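Local structure of putative ATP binding component of ABC-transporter (Escherichia coli, 2R5O) at residues L130-N135 with L166-S171; H54-G59 with D73-V78; D85-G90 with I145-P150; G46-I51 with V78-D83. The protein probably powers O-antigen polysaccharide export as the ATP-binding component of an ABC transporter, with the C-terminal domain described here binding the carbohydrate. All coordinates share one frame; numbering follows the deposited sequence. Where two conformers were deposited one is given.

Overall arrangement
All four contacts belong to the immunoglobulin-like C-terminal domain, a sandwich of two β-sheets. Contacts 2 and 4 hold the same two strands, 48-57 and 71-80, at successive places and share V78; contact 3 is a pairing in the facing sheet. Contact 1 joins the end of one sheet to the other, without a direct hydrogen bond but with apolar packing, carbon-oxygen contacts and a bridging water. Contacts 1, 3 and 4 are mostly buried, whereas contact 2 is partly exposed and adds, in one conformer of Q56, an amide-carboxylate bond. Centres of contacts 3 and 4 lie about 11 Å apart, those of contacts 1 and 4 about 31 Å; I145 touches F80, I50 and V78 across the core.

Contact 1. Residues L130-N135 with L166-S171; sequences LPVDLN and LHVTKS
K170 NZ donates to a water at 2.8 Å, and that water donates in turn to L134 O at 2.9 Å, which makes the one polar link found between 130-135 and 166-171. Bends at chi3 (67°) and chi4 (67°) turn CE and then NZ out of an extended course. Further back in the same side chain, CD lies 3.6 Å from N135 OD1, the two side chains crossing at about a right angle. The amide of N135 is tied down from beyond the segments: ND2 donates to both F174 O and G176 O, while the backbone N135 O bonds to Y139 OH. V168 supplies the apolar part. Its CG1, anti to the backbone N (chi1 174°), abuts two carbonyl oxygens, N135 O at 3.5 Å and L134 O at 3.7 Å; its other methyl, CG2, meets V132 CG1 at 3.8 Å as the two valines slide past each other in opposite directions. V132 and D133 are the centres of consecutive inverse gamma turns. With no direct hydrogen bond across it, the contact packs this turn segment, next to one sheet, on the end of strand 153-169 of the other, in an immunoglobulin-like β-sandwich.

Contact 2. Residues H54-G59 with D73-V78; sequences HIQSAG and DFLMKV
D73 lies in the pairing of strand 71-80 with strand 48-57, an antiparallel couple (160° between the two short strand segments) inside one sheet of the immunoglobulin-like sandwich. Its backbone grips Q56 twice: D73 N donates to Q56 O at 2.8 Å, and D73 O accepts Q56 N at 3.1 Å while also lying 3.3 Å from I55 CA in a CA-H...O contact. The side chains of this hydrogen-bonded pair add a third link, established for one of the two conformers deposited for Q56 alone. In it NE2 donates to D73 OD2 at 2.9 Å, almost straight at 166°; OD2 is approached on its anti side, and the amide and carboxylate planes stand 60° apart. The other carboxylate oxygen, D73 OD1, is engaged by S129 OG on the adjoining strand 123-131, so in this conformer the carboxylate spans three strands.

F74 follows in a non-hydrogen-bonded pair with I55, on the sheet's other face. Its CD1 lies 4.0 Å from I55 CG1, the ring meeting the isoleucine obliquely, and L141 of the facing sheet touches both residues.

L75 returns to the face of Q56 and forms a hydrogen-bonded pair with H54. L75 N donates to H54 O and L75 O accepts H54 N. The imidazole of H54 is held by D61 OD1 through NE2 and has L75 CD1 at its edge, near the ring plane. That same CD1 methyl sits 3.6 Å from H54 O.

Contact 3. Residues D85-G90 with I145-P150; sequences DCVVPG and ISAGNP
C86 to P89 pair with I145 to G148 as antiparallel strands of the larger sheet in the immunoglobulin-like sandwich, the short strand segments running at 152° to each other. Three backbone hydrogen bonds carry the register: G148 N to C86 O at 2.9 Å, V88 N to S146 O at 2.8 Å, and S146 N to V88 O at 3.1 Å. In the last of these the donor stands above the carbonyl plane, 48° out of it. V88 O also takes a bond from a water 2.8 Å away, and that water is hydrogen-bonded to S146 OG, so water and backbone N-H together grip one oxygen.

Two residues have special backbones. P89, which has no N-H, occupies a non-hydrogen-bonded position opposite I145 and gives up no bond to this partner. G148 takes a positive phi suited to glycine just where the chain turns a corner.

Apolar contacts occupy both faces of the pair. V88 CG2 lies 4.4 Å from P150 CG on the face shared with S146, where M154 of strand 153-169 also packs. P89, on the other face, additionally touches F184 of the second subunit. There I145 bends at chi2 (73°), placing CD1 between two residues of the partner strand: it lies 4.1 Å from V87 CB and 3.7 Å from P89 N.

Contact 4. Residues G46-I51 with V78-D83; sequences GGAKII and VVFEYD
F80 meets A48 obliquely, A48 CB lying 3.7 Å from ring atom CD1, while V78 CG1 covers one face of the same ring 3.5 Å above its plane, offset toward the rim. Y82 differs: G47 CA stands at the ring's edge, in its plane, 3.7 Å from CD2. These groups flank an antiparallel β-pairing (159° between the short strand segments) that belongs to the smaller sheet of the immunoglobulin-like sandwich. K49 and V79 form its hydrogen-bonded pair, with K49 N to V79 O and V79 N to K49 O both at 3.0 Å. E81 N to G47 O at 2.9 Å continues the pairing, its donor above the carbonyl plane.

On the inner face A48 CB also touches V78 CG1, and both I50 and F80 pack on I145 of the facing sheet. Turned away from V78's strand, the backbone of I50 is gripped by side chains of strand 153-169: D158 OD2 accepts from its N and R160 NH1 donates to its O. V79, on the face of K49, meets I51, the two side chains crossing at about a right angle. V79 CG1 sits between its backbone N and carbonyl carbon (chi1 59°), 3.9 Å from I51 CG2.

Contact 1. Residues L130-N135 with L166-S171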
loop_
_atom_site.group_PDB
_atom_site.type_symbol
_atom_site.label_atom_id
_atom_site.label_comp_id
_atom_site.label_asym_id
_atom_site.label_seq_id
_atom_site.Cartn_x
_atom_site.Cartn_y
_atom_site.Cartn_z
ATOM N N LEU A 130 0.790 -11.455 -5.515
ATOM C CA LEU A 130 0.948 -10.366 -4.584
ATOM C C LEU A 130 -0.279 -10.257 -3.694
ATOM O O LEU A 130 -1.375 -10.650 -4.085
ATOM C CB LEU A 130 1.215 -9.044 -5.325
ATOM C CG LEU A 130 0.117 -8.627 -6.305
ATOM C CD1 LEU A 130 -0.887 -7.688 -5.670
ATOM C CD2 LEU A 130 0.692 -8.017 -7.585
ATOM N N PRO A 131 -0.066 -9.718 -2.488
ATOM C CA PRO A 131 -1.165 -9.458 -1.578
ATOM C C PRO A 131 -1.860 -8.166 -1.993
ATOM O O PRO A 131 -1.214 -7.135 -2.161
ATOM C CB PRO A 131 -0.468 -9.330 -0.222
ATOM C CG PRO A 131 0.831 -8.758 -0.537
ATOM C CD PRO A 131 1.220 -9.329 -1.881
ATOM N N VAL A 132 -3.164 -8.220 -2.162
ATOM C CA VAL A 132 -3.869 -7.069 -2.684
ATOM C C VAL A 132 -4.170 -6.114 -1.504
ATOM O O VAL A 132 -5.288 -6.056 -0.964
ATOM C CB VAL A 132 -5.101 -7.492 -3.476
ATOM C CG1 VAL A 132 -5.800 -6.280 -4.083
ATOM C CG2 VAL A 132 -4.686 -8.483 -4.598
ATOM N N ASP A 133 -3.137 -5.377 -1.120
ATOM C CA ASP A 133 -3.129 -4.520 0.104
ATOM C C ASP A 133 -3.746 -3.121 -0.222
ATOM O O ASP A 133 -3.071 -2.095 -0.191
ATOM C CB ASP A 133 -1.690 -4.414 0.656
ATOM C CG ASP A 133 -1.176 -5.688 1.306
ATOM O OD1 ASP A 133 -1.958 -6.603 1.592
ATOM O OD2 ASP A 133 0.052 -5.796 1.555
ATOM N N LEU A 134 -5.019 -3.156 -0.621
ATOM C CA LEU A 134 -5.791 -2.021 -1.102
ATOM C C LEU A 134 -7.118 -1.965 -0.383
ATOM O O LEU A 134 -7.612 -2.978 0.137
ATOM C CB LEU A 134 -6.060 -2.113 -2.619
ATOM C CG LEU A 134 -4.831 -2.189 -3.520
ATOM C CD1 LEU A 134 -5.228 -2.330 -4.960
ATOM C CD2 LEU A 134 -3.924 -1.001 -3.349
ATOM N N ASN A 135 -7.701 -0.773 -0.311
ATOM C CA ASN A 135 -8.992 -0.608 0.338
ATOM C C ASN A 135 -10.103 -1.105 -0.598
ATOM O O ASN A 135 -9.897 -1.366 -1.791
ATOM C CB ASN A 135 -9.206 0.874 0.704
ATOM C CG ASN A 135 -10.003 1.067 1.979
ATOM O OD1 ASN A 135 -10.570 0.112 2.513
ATOM N ND2 ASN A 135 -10.030 2.294 2.472
ATOM N N LEU A 166 -10.579 -4.785 -11.510
ATOM C CA LEU A 166 -10.509 -5.547 -10.270
ATOM C C LEU A 166 -11.425 -4.909 -9.231
ATOM O O LEU A 166 -11.432 -3.706 -9.061
ATOM C CB LEU A 166 -9.087 -5.517 -9.698
ATOM C CG LEU A 166 -7.951 -5.988 -10.615
ATOM C CD1 LEU A 166 -6.609 -5.902 -9.909
ATOM C CD2 LEU A 166 -8.174 -7.401 -11.123
ATOM N N HIS A 167 -12.155 -5.749 -8.517
ATOM C CA HIS A 167 -13.005 -5.330 -7.406
ATOM C C HIS A 167 -12.388 -5.850 -6.142
ATOM O O HIS A 167 -12.065 -7.040 -6.092
ATOM C CB HIS A 167 -14.431 -5.894 -7.549
ATOM C CG HIS A 167 -15.033 -5.671 -8.895
ATOM N ND1 HIS A 167 -15.351 -4.414 -9.364
ATOM C CD2 HIS A 167 -15.375 -6.536 -9.877
ATOM C CE1 HIS A 167 -15.866 -4.517 -10.578
ATOM N NE2 HIS A 167 -15.889 -5.793 -10.914
ATOM N N VAL A 168 -12.208 -5.001 -5.131
ATOM C CA VAL A 168 -11.655 -5.399 -3.832
ATOM C C VAL A 168 -12.736 -5.230 -2.794
ATOM O O VAL A 168 -13.382 -4.189 -2.745
ATOM C CB VAL A 168 -10.398 -4.543 -3.441
ATOM C CG1 VAL A 168 -9.928 -4.880 -2.036
ATOM C CG2 VAL A 168 -9.268 -4.782 -4.450
ATOM N N THR A 169 -12.879 -6.241 -1.960
ATOM C CA THR A 169 -13.833 -6.241 -0.852
ATOM C C THR A 169 -13.136 -6.432 0.504
ATOM O O THR A 169 -12.097 -7.090 0.588
ATOM C CB THR A 169 -14.942 -7.314 -1.009
ATOM O OG1 THR A 169 -14.348 -8.584 -1.306
ATOM C CG2 THR A 169 -15.885 -6.940 -2.136
ATOM N N LYS A 170 -13.720 -5.813 1.528
ATOM C CA LYS A 170 -13.298 -5.914 2.931
ATOM C C LYS A 170 -14.539 -5.778 3.804
ATOM O O LYS A 170 -15.606 -5.314 3.356
ATOM C CB LYS A 170 -12.357 -4.757 3.295
ATOM C CG LYS A 170 -11.090 -4.630 2.501
ATOM C CD LYS A 170 -10.267 -3.438 2.951
ATOM C CE LYS A 170 -9.733 -3.619 4.352
ATOM N NZ LYS A 170 -8.723 -4.717 4.449
ATOM N N SER A 171 -14.410 -6.173 5.067
ATOM C CA SER A 171 -15.482 -5.943 6.047
ATOM C C SER A 171 -15.396 -4.537 6.626
ATOM O O SER A 171 -16.409 -3.839 6.696
ATOM C CB SER A 171 -15.465 -6.995 7.165
ATOM O OG SER A 171 -14.209 -7.070 7.774
HETATM O O HOH W 1 -6.762 -4.336 2.516
#

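Contact 2. Residues H54-G59 with D73-V78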
loop_
_atom_site.group_PDB
_atom_site.type_symbol
_atom_site.label_atom_id
_atom_site.label_comp_id
_atom_site.label_asym_id
_atom_site.label_seq_id
_atom_site.Cartn_x
_atom_site.Cartn_y
_atom_site.Cartn_z
ATOM N N HIS A 54 -5.343 -15.077 -16.540
ATOM C CA HIS A 54 -6.082 -15.787 -15.510
ATOM C C HIS A 54 -5.821 -15.108 -14.181
ATOM O O HIS A 54 -4.718 -14.641 -13.929
ATOM C CB HIS A 54 -5.634 -17.260 -15.438
ATOM C CG HIS A 54 -6.565 -18.133 -14.668
ATOM N ND1 HIS A 54 -7.703 -18.667 -15.232
ATOM C CD2 HIS A 54 -6.525 -18.569 -13.388
ATOM C CE1 HIS A 54 -8.326 -19.406 -14.321
ATOM N NE2 HIS A 54 -7.645 -19.345 -13.189
ATOM N N ILE A 55 -6.832 -15.024 -13.334
ATOM C CA ILE A 55 -6.700 -14.508 -11.988
ATOM C C ILE A 55 -7.254 -15.530 -11.030
ATOM O O ILE A 55 -8.313 -16.119 -11.286
ATOM C CB ILE A 55 -7.405 -13.142 -11.832
ATOM C CG1 ILE A 55 -6.741 -12.140 -12.803
ATOM C CG2 ILE A 55 -7.325 -12.635 -10.386
ATOM C CD1 ILE A 55 -7.391 -10.750 -12.889
ATOM N N GLN A 56 -6.537 -15.788 -9.956
ATOM C CA GLN A 56 -6.961 -16.768 -8.955
ATOM C C GLN A 56 -6.548 -16.298 -7.584
ATOM O O GLN A 56 -5.479 -15.708 -7.437
ATOM C CB GLN A 56 -6.421 -18.146 -9.285
ATOM C CG GLN A 56 -4.954 -18.180 -9.353
ATOM C CD GLN A 56 -4.405 -19.437 -10.006
ATOM O OE1 GLN A 56 -5.105 -20.118 -10.770
ATOM N NE2 GLN A 56 -3.130 -19.740 -9.737
ATOM N N SER A 57 -7.373 -16.562 -6.578
ATOM C CA SER A 57 -6.988 -16.229 -5.219
ATOM C C SER A 57 -7.607 -17.242 -4.268
ATOM O O SER A 57 -8.780 -17.559 -4.384
ATOM C CB SER A 57 -7.485 -14.854 -4.872
ATOM O OG SER A 57 -7.056 -14.459 -3.573
ATOM N N ALA A 58 -6.801 -17.760 -3.346
ATOM C CA ALA A 58 -7.230 -18.758 -2.352
ATOM C C ALA A 58 -7.795 -19.977 -3.075
ATOM O O ALA A 58 -8.673 -20.670 -2.572
ATOM C CB ALA A 58 -8.254 -18.172 -1.403
ATOM N N GLY A 59 -7.224 -20.267 -4.237
ATOM C CA GLY A 59 -7.639 -21.412 -5.031
ATOM C C GLY A 59 -8.890 -21.228 -5.877
ATOM O O GLY A 59 -9.293 -22.149 -6.581
ATOM N N ASP A 73 -2.963 -14.388 -7.507
ATOM C CA ASP A 73 -2.130 -14.710 -8.656
ATOM C C ASP A 73 -2.707 -14.078 -9.912
ATOM O O ASP A 73 -3.884 -14.253 -10.212
ATOM C CB ASP A 73 -2.053 -16.219 -8.884
ATOM C CG ASP A 73 -1.496 -16.981 -7.718
ATOM O OD1 ASP A 73 -0.639 -16.491 -6.967
ATOM O OD2 ASP A 73 -1.897 -18.150 -7.596
ATOM N N PHE A 74 -1.854 -13.361 -10.634
ATOM C CA PHE A 74 -2.181 -12.683 -11.871
ATOM C C PHE A 74 -1.311 -13.300 -12.950
ATOM O O PHE A 74 -0.085 -13.101 -12.955
ATOM C CB PHE A 74 -1.868 -11.190 -11.738
ATOM C CG PHE A 74 -2.686 -10.489 -10.679
ATOM C CD1 PHE A 74 -3.955 -10.026 -10.951
ATOM C CD2 PHE A 74 -2.186 -10.286 -9.394
ATOM C CE1 PHE A 74 -4.682 -9.362 -9.986
ATOM C CE2 PHE A 74 -2.931 -9.648 -8.464
ATOM C CZ PHE A 74 -4.177 -9.167 -8.763
ATOM N N LEU A 75 -1.917 -14.083 -13.832
ATOM C CA LEU A 75 -1.207 -14.842 -14.866
ATOM C C LEU A 75 -1.519 -14.294 -16.240
ATOM O O LEU A 75 -2.674 -13.947 -16.533
ATOM C CB LEU A 75 -1.586 -16.330 -14.836
ATOM C CG LEU A 75 -1.266 -17.046 -13.521
ATOM C CD1 LEU A 75 -2.449 -17.046 -12.565
ATOM C CD2 LEU A 75 -0.756 -18.449 -13.778
ATOM N N MET A 76 -0.503 -14.240 -17.092
ATOM C CA MET A 76 -0.666 -13.820 -18.474
ATOM C C MET A 76 -0.003 -14.831 -19.399
ATOM O O MET A 76 1.070 -15.334 -19.091
ATOM C CB MET A 76 -0.094 -12.403 -18.698
ATOM C CG MET A 76 1.307 -12.177 -18.099
ATOM S SD MET A 76 2.066 -10.567 -18.399
ATOM C CE MET A 76 2.542 -10.861 -20.048
ATOM N N LYS A 77 -0.647 -15.124 -20.530
ATOM C CA LYS A 77 -0.131 -16.058 -21.522
ATOM C C LYS A 77 0.257 -15.277 -22.766
ATOM O O LYS A 77 -0.516 -14.452 -23.261
ATOM C CB LYS A 77 -1.185 -17.090 -21.878
ATOM C CG LYS A 77 -0.668 -18.133 -22.864
ATOM C CD LYS A 77 -1.597 -19.337 -23.030
ATOM C CE LYS A 77 -2.787 -18.999 -23.874
ATOM N NZ LYS A 77 -3.514 -20.222 -24.384
ATOM N N VAL A 78 1.453 -15.550 -23.271
ATOM C CA VAL A 78 2.029 -14.813 -24.400
ATOM C C VAL A 78 2.497 -15.785 -25.473
ATOM O O VAL A 78 3.139 -16.800 -25.156
ATOM C CB VAL A 78 3.247 -13.979 -23.966
ATOM C CG1 VAL A 78 3.775 -13.142 -25.133
ATOM C CG2 VAL A 78 2.883 -13.101 -22.782
#

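Contact 3. Residues D85-G90 with I145-P150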
loop_
_atom_site.group_PDB
_atom_site.type_symbol
_atom_site.label_atom_id
_atom_site.label_comp_id
_atom_site.label_asym_id
_atom_site.label_seq_id
_atom_site.Cartn_x
_atom_site.Cartn_y
_atom_site.Cartn_z
ATOM N N ASP A 85 16.143 -12.660 -26.675
ATOM C CA ASP A 85 17.070 -13.041 -25.596
ATOM C C ASP A 85 16.579 -12.720 -24.179
ATOM O O ASP A 85 16.953 -13.404 -23.223
ATOM C CB ASP A 85 18.439 -12.383 -25.804
ATOM C CG ASP A 85 19.129 -12.844 -27.074
ATOM O OD1 ASP A 85 18.922 -14.004 -27.504
ATOM O OD2 ASP A 85 19.903 -12.038 -27.637
ATOM N N CYS A 86 15.758 -11.673 -24.034
ATOM C CA CYS A 86 15.355 -11.185 -22.723
ATOM C C CYS A 86 13.964 -10.561 -22.754
ATOM O O CYS A 86 13.802 -9.397 -23.119
ATOM C CB CYS A 86 16.376 -10.175 -22.192
ATOM S SG CYS A 86 16.043 -9.537 -20.522
ATOM N N VAL A 87 12.954 -11.344 -22.409
ATOM C CA VAL A 87 11.572 -10.859 -22.432
ATOM C C VAL A 87 11.186 -10.501 -20.998
ATOM O O VAL A 87 11.603 -11.166 -20.040
ATOM C CB VAL A 87 10.578 -11.833 -23.083
ATOM C CG1 VAL A 87 11.059 -12.174 -24.497
ATOM C CG2 VAL A 87 10.416 -13.138 -22.285
ATOM N N VAL A 88 10.371 -9.463 -20.869
ATOM C CA VAL A 88 10.101 -8.848 -19.593
ATOM C C VAL A 88 8.607 -8.559 -19.508
ATOM O O VAL A 88 8.114 -7.552 -20.016
ATOM C CB VAL A 88 10.890 -7.540 -19.466
ATOM C CG1 VAL A 88 10.598 -6.861 -18.147
ATOM C CG2 VAL A 88 12.404 -7.823 -19.579
ATOM N N PRO A 89 7.853 -9.477 -18.894
ATOM C CA PRO A 89 6.450 -9.222 -18.602
ATOM C C PRO A 89 6.307 -8.233 -17.465
ATOM O O PRO A 89 7.180 -8.160 -16.604
ATOM C CB PRO A 89 5.911 -10.583 -18.192
ATOM C CG PRO A 89 7.099 -11.311 -17.711
ATOM C CD PRO A 89 8.273 -10.830 -18.496
ATOM N N GLY A 90 5.193 -7.521 -17.411
ATOM C CA GLY A 90 4.957 -6.580 -16.345
ATOM C C GLY A 90 3.498 -6.354 -16.070
ATOM O O GLY A 90 2.633 -6.689 -16.882
ATOM N N ILE A 145 4.062 -7.051 -22.180
ATOM C CA ILE A 145 5.265 -7.836 -22.515
ATOM C C ILE A 145 6.179 -6.943 -23.363
ATOM O O ILE A 145 5.730 -6.325 -24.331
ATOM C CB ILE A 145 4.908 -9.207 -23.203
ATOM C CG1 ILE A 145 6.143 -10.073 -23.440
ATOM C CG2 ILE A 145 4.143 -9.022 -24.455
ATOM C CD1 ILE A 145 6.714 -10.681 -22.180
ATOM N N SER A 146 7.451 -6.892 -22.974
ATOM C CA SER A 146 8.487 -6.123 -23.635
ATOM C C SER A 146 9.715 -6.975 -23.780
ATOM O O SER A 146 9.773 -8.075 -23.244
ATOM C CB SER A 146 8.784 -4.860 -22.820
ATOM O OG SER A 146 7.588 -4.122 -22.556
ATOM N N ALA A 147 10.694 -6.492 -24.526
ATOM C CA ALA A 147 11.942 -7.235 -24.696
ATOM C C ALA A 147 13.129 -6.299 -24.789
ATOM O O ALA A 147 13.044 -5.225 -25.364
ATOM C CB ALA A 147 11.888 -8.098 -25.930
ATOM N N GLY A 148 14.255 -6.736 -24.234
ATOM C CA GLY A 148 15.520 -6.011 -24.356
ATOM C C GLY A 148 16.262 -5.903 -23.035
ATOM O O GLY A 148 16.269 -6.848 -22.245
ATOM N N ASN A 149 16.915 -4.765 -22.827
ATOM C CA ASN A 149 17.613 -4.453 -21.574
ATOM C C ASN A 149 16.694 -3.582 -20.724
ATOM O O ASN A 149 16.415 -2.448 -21.090
ATOM C CB ASN A 149 18.917 -3.698 -21.890
ATOM C CG ASN A 149 19.832 -4.457 -22.861
ATOM O OD1 ASN A 149 20.386 -3.871 -23.801
ATOM N ND2 ASN A 149 19.992 -5.758 -22.635
ATOM N N PRO A 150 16.159 -4.112 -19.610
ATOM C CA PRO A 150 15.062 -3.394 -18.895
ATOM C C PRO A 150 15.342 -1.944 -18.431
ATOM O O PRO A 150 14.447 -1.089 -18.397
ATOM C CB PRO A 150 14.723 -4.320 -17.722
ATOM C CG PRO A 150 15.707 -5.474 -17.772
ATOM C CD PRO A 150 16.479 -5.427 -19.030
HETATM O O HOH W 2 6.518 -5.270 -20.241
#

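Contact 4. Residues G46-I51 with V78-D83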
loop_
_atom_site.group_PDB
_atom_site.type_symbol
_atom_site.label_atom_id
_atom_site.label_comp_id
_atom_site.label_asym_id
_atom_site.label_seq_id
_atom_site.Cartn_x
_atom_site.Cartn_y
_atom_site.Cartn_z
ATOM N N GLY A 46 4.533 -4.902 -31.567
ATOM C CA GLY A 46 4.329 -6.229 -32.140
ATOM C C GLY A 46 5.512 -7.131 -31.900
ATOM O O GLY A 46 6.491 -6.713 -31.291
ATOM N N GLY A 47 5.398 -8.369 -32.352
ATOM C CA GLY A 47 6.424 -9.379 -32.175
ATOM C C GLY A 47 6.082 -10.410 -31.110
ATOM O O GLY A 47 6.721 -11.449 -31.014
ATOM N N ALA A 48 5.084 -10.089 -30.292
ATOM C CA ALA A 48 4.502 -11.020 -29.333
ATOM C C ALA A 48 3.110 -10.516 -29.045
ATOM O O ALA A 48 2.827 -9.332 -29.240
ATOM C CB ALA A 48 5.308 -11.041 -28.042
ATOM N N LYS A 49 2.263 -11.399 -28.548
ATOM C CA LYS A 49 0.877 -11.060 -28.211
ATOM C C LYS A 49 0.519 -11.684 -26.878
ATOM O O LYS A 49 0.701 -12.890 -26.699
ATOM C CB LYS A 49 -0.120 -11.571 -29.264
ATOM C CG LYS A 49 -0.056 -10.797 -30.555
ATOM C CD LYS A 49 -0.962 -11.410 -31.577
ATOM C CE LYS A 49 -2.377 -11.009 -31.402
ATOM N NZ LYS A 49 -3.150 -11.369 -32.672
ATOM N N ILE A 50 -0.058 -10.874 -25.986
ATOM C CA ILE A 50 -0.637 -11.395 -24.763
ATOM C C ILE A 50 -2.028 -11.891 -25.157
ATOM O O ILE A 50 -2.906 -11.091 -25.484
ATOM C CB ILE A 50 -0.738 -10.363 -23.659
ATOM C CG1 ILE A 50 0.625 -9.717 -23.423
ATOM C CG2 ILE A 50 -1.274 -11.015 -22.421
ATOM C CD1 ILE A 50 0.579 -8.570 -22.456
ATOM N N ILE A 51 -2.214 -13.209 -25.186
ATOM C CA ILE A 51 -3.420 -13.817 -25.765
ATOM C C ILE A 51 -4.437 -14.315 -24.728
ATOM O O ILE A 51 -5.545 -14.668 -25.092
ATOM C CB ILE A 51 -3.041 -14.955 -26.743
ATOM C CG1 ILE A 51 -2.043 -15.938 -26.120
ATOM C CG2 ILE A 51 -2.476 -14.353 -28.027
ATOM C CD1 ILE A 51 -1.879 -17.200 -26.964
ATOM N N VAL A 78 1.453 -15.550 -23.271
ATOM C CA VAL A 78 2.029 -14.813 -24.400
ATOM C C VAL A 78 2.497 -15.785 -25.473
ATOM O O VAL A 78 3.139 -16.800 -25.156
ATOM C CB VAL A 78 3.247 -13.979 -23.966
ATOM C CG1 VAL A 78 3.775 -13.142 -25.133
ATOM C CG2 VAL A 78 2.883 -13.101 -22.782
ATOM N N VAL A 79 2.229 -15.448 -26.739
ATOM C CA VAL A 79 2.839 -16.136 -27.875
ATOM C C VAL A 79 3.863 -15.208 -28.520
ATOM O O VAL A 79 3.585 -14.042 -28.752
ATOM C CB VAL A 79 1.776 -16.650 -28.895
ATOM C CG1 VAL A 79 0.894 -15.533 -29.495
ATOM C CG2 VAL A 79 2.458 -17.421 -30.033
ATOM N N PHE A 80 5.059 -15.736 -28.771
ATOM C CA PHE A 80 6.180 -14.976 -29.333
ATOM C C PHE A 80 6.347 -15.292 -30.807
ATOM O O PHE A 80 6.348 -16.453 -31.192
ATOM C CB PHE A 80 7.449 -15.284 -28.551
ATOM C CG PHE A 80 7.359 -14.838 -27.115
ATOM C CD1 PHE A 80 7.698 -13.535 -26.764
ATOM C CD2 PHE A 80 6.884 -15.681 -26.140
ATOM C CE1 PHE A 80 7.593 -13.103 -25.463
ATOM C CE2 PHE A 80 6.777 -15.253 -24.833
ATOM C CZ PHE A 80 7.144 -13.964 -24.494
ATOM N N GLU A 81 6.443 -14.244 -31.620
ATOM C CA GLU A 81 6.561 -14.388 -33.077
ATOM C C GLU A 81 8.024 -14.468 -33.542
ATOM O O GLU A 81 8.282 -14.892 -34.669
ATOM C CB GLU A 81 5.784 -13.264 -33.772
ATOM C CG GLU A 81 4.250 -13.509 -33.751
ATOM C CD GLU A 81 3.470 -12.672 -32.752
ATOM O OE1 GLU A 81 3.155 -13.181 -31.649
ATOM O OE2 GLU A 81 3.134 -11.512 -33.084
ATOM N N TYR A 82 8.962 -14.089 -32.679
ATOM C CA TYR A 82 10.393 -14.083 -32.985
ATOM C C TYR A 82 11.168 -14.657 -31.797
ATOM O O TYR A 82 10.631 -14.741 -30.680
ATOM C CB TYR A 82 10.860 -12.649 -33.253
ATOM C CG TYR A 82 10.134 -11.974 -34.388
ATOM C CD1 TYR A 82 10.522 -12.199 -35.697
ATOM C CD2 TYR A 82 9.071 -11.103 -34.164
ATOM C CE1 TYR A 82 9.866 -11.602 -36.750
ATOM C CE2 TYR A 82 8.408 -10.493 -35.228
ATOM C CZ TYR A 82 8.818 -10.742 -36.512
ATOM O OH TYR A 82 8.178 -10.152 -37.574
ATOM N N ASP A 83 12.427 -15.017 -32.018
ATOM C CA ASP A 83 13.360 -15.257 -30.918
ATOM C C ASP A 83 13.621 -13.938 -30.195
ATOM O O ASP A 83 13.802 -12.914 -30.856
ATOM C CB ASP A 83 14.718 -15.748 -31.438
ATOM C CG ASP A 83 14.651 -17.078 -32.131
ATOM O OD1 ASP A 83 13.619 -17.771 -32.091
ATOM O OD2 ASP A 83 15.679 -17.439 -32.743
HETATM O O HOH W 3 2.624 -9.025 -33.320
#